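Local coordinates for putative membrane protein (Corynebacterium diphtheriae NCTC 13129, PDB 3C8I) that is of unknown function but belongs, as the C-terminal part of a putative membrane protein, to the DUF3239 family and packs as four copies in the crystal assembly, at residues B[26-30]-B[53-57]; B[33-37]-B[137-141]; B[48-52]-B[127-132]; B[71-77]-B[91-96]. One frame throughout, in Å; residues are numbered along the deposited sequence.

Interaction 1 (B[26-30]-B[53-57]); sequences PRDMV and NITAI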
loop_
_atom_site.group_PDB
_atom_site.type_symbol
_atom_site.label_atom_id
_atom_site.label_comp_id
_atom_site.label_asym_id
_atom_site.label_seq_id
_atom_site.Cartn_x
_atom_site.Cartn_y
_atom_site.Cartn_z
ATOM N N PRO B 26 0.371 -6.865 -21.540
ATOM C CA PRO B 26 -1.061 -7.029 -21.816
ATOM C C PRO B 26 -2.009 -6.335 -20.831
ATOM O O PRO B 26 -2.983 -5.723 -21.256
ATOM C CB PRO B 26 -1.246 -8.549 -21.788
ATOM C CG PRO B 26 0.096 -9.091 -22.152
ATOM C CD PRO B 26 1.067 -8.166 -21.484
ATOM N N ARG B 27 -1.728 -6.406 -19.535
ATOM C CA ARG B 27 -2.653 -5.868 -18.540
ATOM C C ARG B 27 -2.295 -4.474 -18.004
ATOM O O ARG B 27 -3.128 -3.848 -17.348
ATOM C CB ARG B 27 -2.773 -6.832 -17.358
ATOM C CG ARG B 27 -3.283 -8.207 -17.765
ATOM C CD ARG B 27 -4.282 -8.759 -16.749
ATOM N NE ARG B 27 -4.815 -10.028 -17.226
ATOM C CZ ARG B 27 -4.133 -11.169 -17.238
ATOM N NH1 ARG B 27 -2.876 -11.214 -16.777
ATOM N NH2 ARG B 27 -4.708 -12.276 -17.707
ATOM N N ASP B 28 -1.068 -4.009 -18.248
ATOM C CA ASP B 28 -0.641 -2.720 -17.726
ATOM C C ASP B 28 0.595 -2.159 -18.433
ATOM O O ASP B 28 1.141 -2.771 -19.343
ATOM C CB ASP B 28 -0.427 -2.792 -16.203
ATOM C CG ASP B 28 0.830 -3.538 -15.811
ATOM O OD1 ASP B 28 1.168 -4.536 -16.468
ATOM O OD2 ASP B 28 1.478 -3.117 -14.816
ATOM N N MET B 29 0.978 -0.953 -18.029
ATOM C CA MET B 29 2.170 -0.297 -18.501
ATOM C C MET B 29 3.011 0.196 -17.329
ATOM O O MET B 29 2.516 0.374 -16.214
ATOM C CB MET B 29 1.813 0.872 -19.436
ATOM C CG MET B 29 1.155 2.106 -18.814
ATOM S SD MET B 29 0.247 3.103 -20.092
ATOM C CE MET B 29 -1.468 2.728 -19.722
ATOM N N VAL B 30 4.285 0.424 -17.589
ATOM C CA VAL B 30 5.180 0.978 -16.586
ATOM C C VAL B 30 5.607 2.344 -17.066
ATOM O O VAL B 30 6.070 2.503 -18.190
ATOM C CB VAL B 30 6.423 0.076 -16.318
ATOM C CG1 VAL B 30 7.422 0.768 -15.361
ATOM C CG2 VAL B 30 6.010 -1.250 -15.733
ATOM N N ASN B 53 3.736 1.141 -11.995
ATOM C CA ASN B 53 2.882 0.294 -12.806
ATOM C C ASN B 53 1.482 0.876 -12.846
ATOM O O ASN B 53 0.877 1.148 -11.801
ATOM C CB ASN B 53 2.900 -1.123 -12.270
ATOM C CG ASN B 53 4.120 -1.899 -12.739
ATOM O OD1 ASN B 53 4.014 -2.772 -13.610
ATOM N ND2 ASN B 53 5.286 -1.586 -12.180
ATOM N N ILE B 54 0.990 1.124 -14.051
ATOM C CA ILE B 54 -0.289 1.804 -14.263
ATOM C C ILE B 54 -1.179 1.010 -15.212
ATOM O O ILE B 54 -0.720 0.506 -16.243
ATOM C CB ILE B 54 -0.062 3.251 -14.806
ATOM C CG1 ILE B 54 0.620 4.112 -13.725
ATOM C CG2 ILE B 54 -1.390 3.914 -15.243
ATOM C CD1 ILE B 54 1.007 5.547 -14.244
ATOM N N THR B 55 -2.452 0.870 -14.861
ATOM C CA THR B 55 -3.355 0.085 -15.706
ATOM C C THR B 55 -3.964 0.933 -16.827
ATOM O O THR B 55 -4.019 0.488 -17.970
ATOM C CB THR B 55 -4.434 -0.597 -14.843
ATOM O OG1 THR B 55 -3.785 -1.529 -13.951
ATOM C CG2 THR B 55 -5.432 -1.314 -15.710
ATOM N N ALA B 56 -4.387 2.156 -16.514
ATOM C CA ALA B 56 -5.120 2.987 -17.472
ATOM C C ALA B 56 -4.761 4.468 -17.375
ATOM O O ALA B 56 -4.707 5.031 -16.284
ATOM C CB ALA B 56 -6.619 2.820 -17.275
ATOM N N ILE B 57 -4.540 5.093 -18.529
ATOM C CA ILE B 57 -4.410 6.547 -18.603
ATOM C C ILE B 57 -5.294 7.011 -19.764
ATOM O O ILE B 57 -5.072 6.584 -20.895
ATOM C CB ILE B 57 -2.961 6.996 -18.900
ATOM C CG1 ILE B 57 -1.966 6.418 -17.871
ATOM C CG2 ILE B 57 -2.901 8.516 -18.947
ATOM C CD1 ILE B 57 -0.514 6.727 -18.165
HETATM O O HOH W 1 -3.033 -1.214 -19.462
#
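M29 and I54 form a hydrogen-bonded antiparallel pair, with M29 N to I54 O at 2.9 Å (175° at the hydrogen) and I54 N to M29 O at 2.8 Å (177°), and V30 with N53 adds the adjoining non-hydrogen-bonded pair. N53 CA also leans on M29 O at 3.4 Å as a CA-H...O contact. Beyond this the chains part, since T55 takes a helical backbone conformation and turns residues 55-57 from the strand line. The side chain of M29 follows that turn. With CG between its backbone N and carbonyl carbon (chi1 70°), it lies beside I54, M29 CG to I54 CB at 4.3 Å, and the bend at its last torsion carries CE to I57 CG1 at 4.2 Å. M29 CE also rests 3.8 Å from T55 O. A water lies between T55 O and R27 O, its bond to T55 O doubtful because too short and that to R27 O weak. On the other face of the sheet V30 lies against N53 and is covered by L128 and R132. R27 reaches out of the chain to form a salt bridge with E23 of the second subunit. The case illustrates how a beta hairpin, here strands 29-36 and 47-54, ends at its open side: the last hydrogen-bonded pair is followed by a splayed exit that a flexible methionine covers.

Interaction 2 (B[33-37]-B[137-141]); sequences ALVNT and DLLEL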
loop_
_atom_site.group_PDB
_atom_site.type_symbol
_atom_site.label_atom_id
_atom_site.label_comp_id
_atom_site.label_asym_id
_atom_site.label_seq_id
_atom_site.Cartn_x
_atom_site.Cartn_y
_atom_site.Cartn_z
ATOM N N ALA B 33 9.257 8.390 -14.309
ATOM C CA ALA B 33 9.265 9.846 -14.158
ATOM C C ALA B 33 10.612 10.347 -13.682
ATOM O O ALA B 33 11.319 9.637 -12.980
ATOM C CB ALA B 33 8.152 10.317 -13.164
ATOM N N LEU B 34 10.965 11.572 -14.085
ATOM C CA LEU B 34 12.161 12.263 -13.597
ATOM C C LEU B 34 11.758 13.179 -12.431
ATOM O O LEU B 34 11.022 14.149 -12.609
ATOM C CB LEU B 34 12.839 13.062 -14.740
ATOM C CG LEU B 34 14.163 13.775 -14.399
ATOM C CD1 LEU B 34 15.316 12.802 -14.209
ATOM C CD2 LEU B 34 14.542 14.838 -15.436
ATOM N N VAL B 35 12.242 12.852 -11.236
ATOM C CA VAL B 35 11.842 13.526 -10.013
ATOM C C VAL B 35 13.049 14.079 -9.225
ATOM O O VAL B 35 14.204 13.639 -9.379
ATOM C CB VAL B 35 10.989 12.589 -9.091
ATOM C CG1 VAL B 35 9.623 12.275 -9.722
ATOM C CG2 VAL B 35 11.737 11.314 -8.710
ATOM N N ASN B 36 12.764 15.078 -8.401
ATOM C CA ASN B 36 13.745 15.708 -7.553
ATOM C C ASN B 36 13.589 15.147 -6.160
ATOM O O ASN B 36 12.538 15.316 -5.550
ATOM C CB ASN B 36 13.496 17.219 -7.531
ATOM C CG ASN B 36 14.480 17.990 -6.654
ATOM O OD1 ASN B 36 15.435 17.448 -6.104
ATOM N ND2 ASN B 36 14.250 19.291 -6.556
ATOM N N THR B 37 14.618 14.484 -5.648
ATOM C CA THR B 37 14.526 13.887 -4.303
ATOM C C THR B 37 14.774 14.851 -3.140
ATOM O O THR B 37 14.627 14.458 -1.966
ATOM C CB THR B 37 15.417 12.640 -4.138
ATOM O OG1 THR B 37 16.791 13.009 -4.152
ATOM C CG2 THR B 37 15.163 11.642 -5.226
ATOM N N ASP B 137 11.574 1.590 -6.055
ATOM C CA ASP B 137 11.419 1.998 -7.459
ATOM C C ASP B 137 11.841 3.463 -7.678
ATOM O O ASP B 137 11.176 4.240 -8.372
ATOM C CB ASP B 137 9.987 1.692 -7.922
ATOM C CG ASP B 137 9.711 0.180 -8.009
ATOM O OD1 ASP B 137 10.693 -0.601 -8.102
ATOM O OD2 ASP B 137 8.525 -0.215 -7.999
ATOM N N LEU B 138 12.966 3.824 -7.065
ATOM C CA LEU B 138 13.533 5.153 -7.150
ATOM C C LEU B 138 15.045 4.996 -7.233
ATOM O O LEU B 138 15.665 4.381 -6.365
ATOM C CB LEU B 138 13.131 5.995 -5.931
ATOM C CG LEU B 138 13.518 7.474 -5.888
ATOM C CD1 LEU B 138 12.731 8.272 -6.875
ATOM C CD2 LEU B 138 13.286 8.057 -4.457
ATOM N N LEU B 139 15.625 5.512 -8.303
ATOM C CA LEU B 139 17.073 5.406 -8.554
ATOM C C LEU B 139 17.626 6.806 -8.765
ATOM O O LEU B 139 17.232 7.493 -9.699
ATOM C CB LEU B 139 17.342 4.556 -9.808
ATOM C CG LEU B 139 18.799 4.235 -10.198
ATOM C CD1 LEU B 139 19.377 3.184 -9.259
ATOM C CD2 LEU B 139 18.917 3.774 -11.671
ATOM N N GLU B 140 18.542 7.230 -7.908
ATOM C CA GLU B 140 19.166 8.525 -8.092
ATOM C C GLU B 140 20.090 8.483 -9.304
ATOM O O GLU B 140 20.735 7.470 -9.560
ATOM C CB GLU B 140 19.864 9.013 -6.809
ATOM C CG GLU B 140 18.828 9.575 -5.805
ATOM C CD GLU B 140 19.427 10.256 -4.568
ATOM O OE1 GLU B 140 20.664 10.164 -4.367
ATOM O OE2 GLU B 140 18.640 10.867 -3.790
ATOM N N LEU B 141 20.051 9.550 -10.102
ATOM C CA LEU B 141 21.047 9.768 -11.139
ATOM C C LEU B 141 22.267 10.413 -10.490
ATOM O O LEU B 141 23.312 10.550 -11.134
ATOM C CB LEU B 141 20.517 10.663 -12.267
ATOM C CG LEU B 141 19.268 10.231 -13.041
ATOM C CD1 LEU B 141 18.949 11.256 -14.117
ATOM C CD2 LEU B 141 19.452 8.861 -13.656
#
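The carboxylate of E140 is the flat group through which this contact makes its polar link: T37 OG1 donates to E140 OE2 at 2.9 Å, approaching from above the carboxylate plane, 37° out of it. The other oxygen, OE1, has a long and weak ion pair with R46, and T37 OG1 has a second, weak bond to R46 O, so the same arginine residue flanks both partners. The glutamate chain is extended beyond CG, which lets an exposed residue of the last strand reach back to a buried threonine. With OG1 between the backbone N and the carbonyl carbon of T37 (chi1 69°), CG2 is left to meet L138 CD2 at 4.1 Å. The other branch of that leucine, L138 CD1, touches V35 CG2 at 3.7 Å, so its forked end is divided between two residues of 33-37. On the far side of the sheet, L34 CD1 and L141 CD1 meet at 3.9 Å with their side chains crossed at about a right angle, and both are covered by helix 115-124, where T120 touches each. The backbones stay well apart, V35 CA and L138 CA being 9.0 Å from one another, because strand 47-54 runs between them and hydrogen-bonds to each. This exemplifies contact between next-but-one strands of an antiparallel sheet, 29-36 and the C-terminal edge strand 138-140: V35 and L138 meet over the small A48 and A50 of the intervening strand, L34 and L141 on the other face, beside W47 and L49.

Interaction 3 (B[48-52]-B[127-132]); sequences ALATR and KLDQVR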
loop_
_atom_site.group_PDB
_atom_site.type_symbol
_atom_site.label_atom_id
_atom_site.label_comp_id
_atom_site.label_asym_id
_atom_site.label_seq_id
_atom_site.Cartn_x
_atom_site.Cartn_y
_atom_site.Cartn_z
ATOM N N ALA B 48 16.318 11.927 -9.856
ATOM C CA ALA B 48 16.125 10.495 -9.741
ATOM C C ALA B 48 15.037 10.032 -10.718
ATOM O O ALA B 48 14.244 10.846 -11.237
ATOM C CB ALA B 48 15.765 10.107 -8.297
ATOM N N LEU B 49 15.020 8.733 -10.956
ATOM C CA LEU B 49 14.025 8.081 -11.788
ATOM C C LEU B 49 13.092 7.302 -10.877
ATOM O O LEU B 49 13.547 6.545 -10.013
ATOM C CB LEU B 49 14.706 7.125 -12.771
ATOM C CG LEU B 49 15.797 7.780 -13.625
ATOM C CD1 LEU B 49 16.627 6.725 -14.345
ATOM C CD2 LEU B 49 15.172 8.840 -14.596
ATOM N N ALA B 50 11.789 7.494 -11.062
ATOM C CA ALA B 50 10.782 6.798 -10.263
ATOM C C ALA B 50 9.861 6.064 -11.216
ATOM O O ALA B 50 9.362 6.657 -12.156
ATOM C CB ALA B 50 9.976 7.819 -9.389
ATOM N N THR B 51 9.597 4.792 -10.974
ATOM C CA THR B 51 8.686 4.062 -11.824
ATOM C C THR B 51 7.394 3.672 -11.133
ATOM O O THR B 51 7.314 3.582 -9.902
ATOM C CB THR B 51 9.345 2.782 -12.440
ATOM O OG1 THR B 51 9.783 1.918 -11.392
ATOM C CG2 THR B 51 10.488 3.142 -13.429
ATOM N N ARG B 52 6.372 3.431 -11.943
ATOM C CA ARG B 52 5.071 3.047 -11.444
ATOM C C ARG B 52 4.319 2.225 -12.470
ATOM O O ARG B 52 4.243 2.594 -13.636
ATOM C CB ARG B 52 4.244 4.290 -11.129
ATOM C CG ARG B 52 2.882 4.006 -10.572
ATOM C CD ARG B 52 2.129 5.298 -10.224
ATOM N NE ARG B 52 0.813 5.016 -9.654
ATOM C CZ ARG B 52 0.112 5.843 -8.885
ATOM N NH1 ARG B 52 0.576 7.055 -8.615
ATOM N NH2 ARG B 52 -1.082 5.467 -8.403
ATOM N N LYS B 127 17.171 2.487 -18.427
ATOM C CA LYS B 127 17.554 2.088 -17.056
ATOM C C LYS B 127 16.413 1.474 -16.243
ATOM O O LYS B 127 16.583 1.239 -15.048
ATOM C CB LYS B 127 18.171 3.262 -16.275
ATOM C CG LYS B 127 19.437 3.831 -16.894
ATOM C CD LYS B 127 20.257 4.649 -15.896
ATOM C CE LYS B 127 21.549 5.226 -16.511
ATOM N NZ LYS B 127 22.168 4.417 -17.639
ATOM N N LEU B 128 15.273 1.190 -16.877
ATOM C CA LEU B 128 14.115 0.591 -16.197
ATOM C C LEU B 128 14.467 -0.553 -15.251
ATOM O O LEU B 128 13.970 -0.639 -14.143
ATOM C CB LEU B 128 13.079 0.100 -17.232
ATOM C CG LEU B 128 11.799 -0.610 -16.749
ATOM C CD1 LEU B 128 10.965 0.305 -15.866
ATOM C CD2 LEU B 128 10.960 -1.119 -17.949
ATOM N N ASP B 129 15.309 -1.470 -15.699
ATOM C CA ASP B 129 15.596 -2.627 -14.859
ATOM C C ASP B 129 16.464 -2.245 -13.672
ATOM O O ASP B 129 16.211 -2.720 -12.594
ATOM C CB ASP B 129 16.161 -3.774 -15.697
ATOM C CG ASP B 129 15.096 -4.373 -16.615
ATOM O OD1 ASP B 129 14.072 -4.869 -16.077
ATOM O OD2 ASP B 129 15.256 -4.317 -17.858
ATOM N N GLN B 130 17.435 -1.347 -13.852
ATOM C CA GLN B 130 18.160 -0.779 -12.710
ATOM C C GLN B 130 17.197 -0.146 -11.690
ATOM O O GLN B 130 17.301 -0.413 -10.484
ATOM C CB GLN B 130 19.184 0.260 -13.164
ATOM C CG GLN B 130 20.389 -0.293 -13.922
ATOM C CD GLN B 130 21.294 0.833 -14.423
ATOM O OE1 GLN B 130 21.672 1.736 -13.657
ATOM N NE2 GLN B 130 21.624 0.800 -15.711
ATOM N N VAL B 131 16.247 0.671 -12.168
ATOM C CA VAL B 131 15.280 1.320 -11.250
ATOM C C VAL B 131 14.460 0.288 -10.515
ATOM O O VAL B 131 14.269 0.374 -9.297
ATOM C CB VAL B 131 14.296 2.293 -11.951
ATOM C CG1 VAL B 131 13.366 2.932 -10.896
ATOM C CG2 VAL B 131 15.048 3.340 -12.712
ATOM N N ARG B 132 13.982 -0.714 -11.243
ATOM C CA ARG B 132 13.184 -1.752 -10.591
ATOM C C ARG B 132 14.020 -2.639 -9.652
ATOM O O ARG B 132 13.439 -3.364 -8.860
ATOM C CB ARG B 132 12.417 -2.598 -11.619
ATOM C CG ARG B 132 11.337 -1.790 -12.354
ATOM C CD ARG B 132 10.321 -2.671 -13.070
ATOM N NE ARG B 132 10.884 -3.390 -14.207
ATOM C CZ ARG B 132 10.171 -3.932 -15.197
ATOM N NH1 ARG B 132 8.848 -3.853 -15.212
ATOM N NH2 ARG B 132 10.792 -4.563 -16.189
#
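V131 carries most of this contact, its two methyls divided between neighbouring positions on one face of strand 48-52. V131 CG2 lies 3.8 Å from L49 CB, while V131 CG1, anti to the backbone N (chi1 -179°), sits 3.7 Å from L49 O and 3.8 Å from T51 OG1. T51 and V131 meet tip to tip, and L49 crosses V131 at about a right angle. One turn back, L128 CD1 touches T51 CG2 at 3.8 Å, so the threonine methyl has a leucine and a valine to rest on. The aliphatic CG of R132 and the CB of K127 close the two ends more distantly. The short helix 128-132 crosses the strand at -83° with the axes 8.7 Å apart. In the second shell, M32 of the next strand flanks L49 and T51. Local bonds firm up the helix and its C-terminal end: V131 O accepts from T134 OG1, and R132 NH2 holds D129 OD1 at 3.3 Å, in the guanidinium plane. L128 CG sits over one guanidinium face, 3.7 Å above it and offset toward the rim, and R27 of the second subunit comes close to R132 NH2. The chemistry is therefore divided: apolar side chains in van der Waals contact, without a hydrogen bond between 48-52 and 127-132, set distance and tilt but little direction, while R132, at the side of the helix, adds the directional link, its NH1 salt bridge to E23 of strand 16-24, and D129 steadies its guanidinium from within the helix.

Interaction 4 (B[71-77]-B[91-96]); sequences IPAVAVT and ISPMPI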
loop_
_atom_site.group_PDB
_atom_site.type_symbol
_atom_site.label_atom_id
_atom_site.label_comp_id
_atom_site.label_asym_id
_atom_site.label_seq_id
_atom_site.Cartn_x
_atom_site.Cartn_y
_atom_site.Cartn_z
ATOM N N ILE B 71 4.108 11.480 -21.047
ATOM C CA ILE B 71 3.018 11.571 -20.073
ATOM C C ILE B 71 3.375 12.673 -19.073
ATOM O O ILE B 71 4.149 12.448 -18.164
ATOM C CB ILE B 71 2.822 10.255 -19.250
ATOM C CG1 ILE B 71 2.580 9.027 -20.137
ATOM C CG2 ILE B 71 1.660 10.416 -18.236
ATOM C CD1 ILE B 71 1.335 9.110 -20.995
ATOM N N PRO B 72 2.795 13.866 -19.223
ATOM C CA PRO B 72 2.994 14.886 -18.199
ATOM C C PRO B 72 2.418 14.425 -16.850
ATOM O O PRO B 72 1.313 13.897 -16.807
ATOM C CB PRO B 72 2.216 16.084 -18.740
ATOM C CG PRO B 72 1.971 15.782 -20.140
ATOM C CD PRO B 72 1.935 14.334 -20.309
ATOM N N ALA B 73 3.149 14.649 -15.763
ATOM C CA ALA B 73 2.839 14.061 -14.473
ATOM C C ALA B 73 3.100 15.064 -13.353
ATOM O O ALA B 73 3.659 16.160 -13.589
ATOM C CB ALA B 73 3.679 12.761 -14.259
ATOM N N VAL B 74 2.652 14.721 -12.157
ATOM C CA VAL B 74 3.079 15.409 -10.947
ATOM C C VAL B 74 3.466 14.390 -9.880
ATOM O O VAL B 74 2.966 13.253 -9.878
ATOM C CB VAL B 74 2.027 16.425 -10.370
ATOM C CG1 VAL B 74 1.572 17.427 -11.447
ATOM C CG2 VAL B 74 0.847 15.713 -9.691
ATOM N N ALA B 75 4.373 14.796 -8.994
ATOM C CA ALA B 75 4.781 13.973 -7.867
ATOM C C ALA B 75 3.756 14.219 -6.789
ATOM O O ALA B 75 3.720 15.310 -6.172
ATOM C CB ALA B 75 6.182 14.332 -7.393
ATOM N N VAL B 76 2.895 13.230 -6.577
ATOM C CA VAL B 76 1.711 13.441 -5.751
ATOM C C VAL B 76 2.017 13.237 -4.277
ATOM O O VAL B 76 1.498 13.992 -3.439
ATOM C CB VAL B 76 0.484 12.638 -6.255
ATOM C CG1 VAL B 76 0.620 11.168 -5.976
ATOM C CG2 VAL B 76 -0.821 13.205 -5.653
ATOM N N THR B 77 2.901 12.295 -3.952
ATOM C CA THR B 77 3.257 12.037 -2.561
ATOM C C THR B 77 4.667 11.547 -2.549
ATOM O O THR B 77 5.201 11.142 -3.610
ATOM C CB THR B 77 2.355 10.935 -1.870
ATOM O OG1 THR B 77 2.394 9.718 -2.631
ATOM C CG2 THR B 77 0.908 11.397 -1.741
ATOM N N ILE B 91 8.870 8.257 -4.054
ATOM C CA ILE B 91 8.018 9.295 -4.664
ATOM C C ILE B 91 7.019 8.630 -5.627
ATOM O O ILE B 91 7.440 7.846 -6.481
ATOM C CB ILE B 91 8.875 10.325 -5.473
ATOM C CG1 ILE B 91 9.822 11.103 -4.545
ATOM C CG2 ILE B 91 7.981 11.283 -6.258
ATOM C CD1 ILE B 91 10.793 12.039 -5.272
ATOM N N SER B 92 5.730 8.928 -5.468
ATOM C CA SER B 92 4.676 8.456 -6.395
ATOM C C SER B 92 4.333 9.492 -7.457
ATOM O O SER B 92 3.758 10.547 -7.128
ATOM C CB SER B 92 3.376 8.109 -5.672
ATOM O OG SER B 92 3.599 7.099 -4.728
ATOM N N PRO B 93 4.677 9.199 -8.717
ATOM C CA PRO B 93 4.225 10.067 -9.802
ATOM C C PRO B 93 2.813 9.683 -10.242
ATOM O O PRO B 93 2.451 8.511 -10.169
ATOM C CB PRO B 93 5.233 9.792 -10.911
ATOM C CG PRO B 93 5.668 8.355 -10.692
ATOM C CD PRO B 93 5.474 8.052 -9.223
ATOM N N MET B 94 2.033 10.660 -10.676
ATOM C CA MET B 94 0.724 10.407 -11.295
ATOM C C MET B 94 0.598 11.196 -12.592
ATOM O O MET B 94 1.054 12.336 -12.672
ATOM C CB MET B 94 -0.431 10.797 -10.344
ATOM C CG MET B 94 -0.509 12.266 -9.949
ATOM S SD MET B 94 -2.114 12.768 -9.154
ATOM C CE MET B 94 -3.239 12.761 -10.543
ATOM N N PRO B 95 -0.031 10.599 -13.619
ATOM C CA PRO B 95 -0.334 11.337 -14.828
ATOM C C PRO B 95 -1.358 12.435 -14.587
ATOM O O PRO B 95 -2.367 12.194 -13.916
ATOM C CB PRO B 95 -0.921 10.294 -15.775
ATOM C CG PRO B 95 -1.052 9.059 -15.013
ATOM C CD PRO B 95 -0.466 9.199 -13.664
ATOM N N ILE B 96 -1.121 13.622 -15.146
ATOM C CA ILE B 96 -2.087 14.725 -14.948
ATOM C C ILE B 96 -3.410 14.415 -15.663
ATOM O O ILE B 96 -4.469 14.900 -15.252
ATOM C CB ILE B 96 -1.550 16.152 -15.301
ATOM C CG1 ILE B 96 -1.405 16.369 -16.790
ATOM C CG2 ILE B 96 -0.246 16.459 -14.607
ATOM C CD1 ILE B 96 -1.224 17.875 -17.142
#
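Five backbone bonds join 71-77 to 91-96. V74 and M94 exchange a reciprocal pair, V74 N to M94 O and M94 N to V74 O, both 2.9 Å; I96 N reaches P72 O at 3.0 Å at one end. At the other end the register slips: V76 N bonds S92 O and S92 N bonds T77 O, which with the helical backbone of V76 (phi -86°, psi -35°) is consistent with a classic beta bulge. P93 and P95 fit here: both are in non-hydrogen-bonded pairs, with A75 and A73, where no N-H toward the partner strand is needed, and P93 O accepts a bond from R52. Outward from the ladder, V74 CG2 and M94 CG lie side by side at 3.7 Å, and the bent methionine chain takes SD across V76, 3.8 Å from its CG2. I96 crosses V74 at about a right angle, I96 CG2 to V74 CG1 at 3.8 Å. The other face holds A75 CB against I91 CG2, again 3.7 Å, while I71 CG2 packs on P95 CB at 3.6 Å beside I57. S92 OG is bonded to Q90 and to A99 O of the third subunit, whose W98 packs on M94. Here is a worked case of an antiparallel hairpin, probably bulged, of strands 70-80 and 88-95 at an edge of the chain's sheet, its outer strand tolerating prolines and meeting another subunit.

The four contacts sample one antiparallel sheet, ordered 88-95, 70-80, 16-24, 29-36, 47-54, 138-140. Interactions 1 and 2 lie at the two ends of strand 29-36, their centres about 20 Å apart; interactions 1 and 3 share strand 47-54. Along the chain, interaction 1 closes before interaction 4 opens, and interaction 4 is nested within interaction 3, itself nested within interaction 2. Interactions 2 and 3 are nearest, centres about 8 Å apart. The sheet appears to curl, bringing the hairpin of interaction 4 against strands 29-36 and 47-54: A33 packs on P93, and V35 on I91. Late and early parts of the chain are thereby bound into one compact unit.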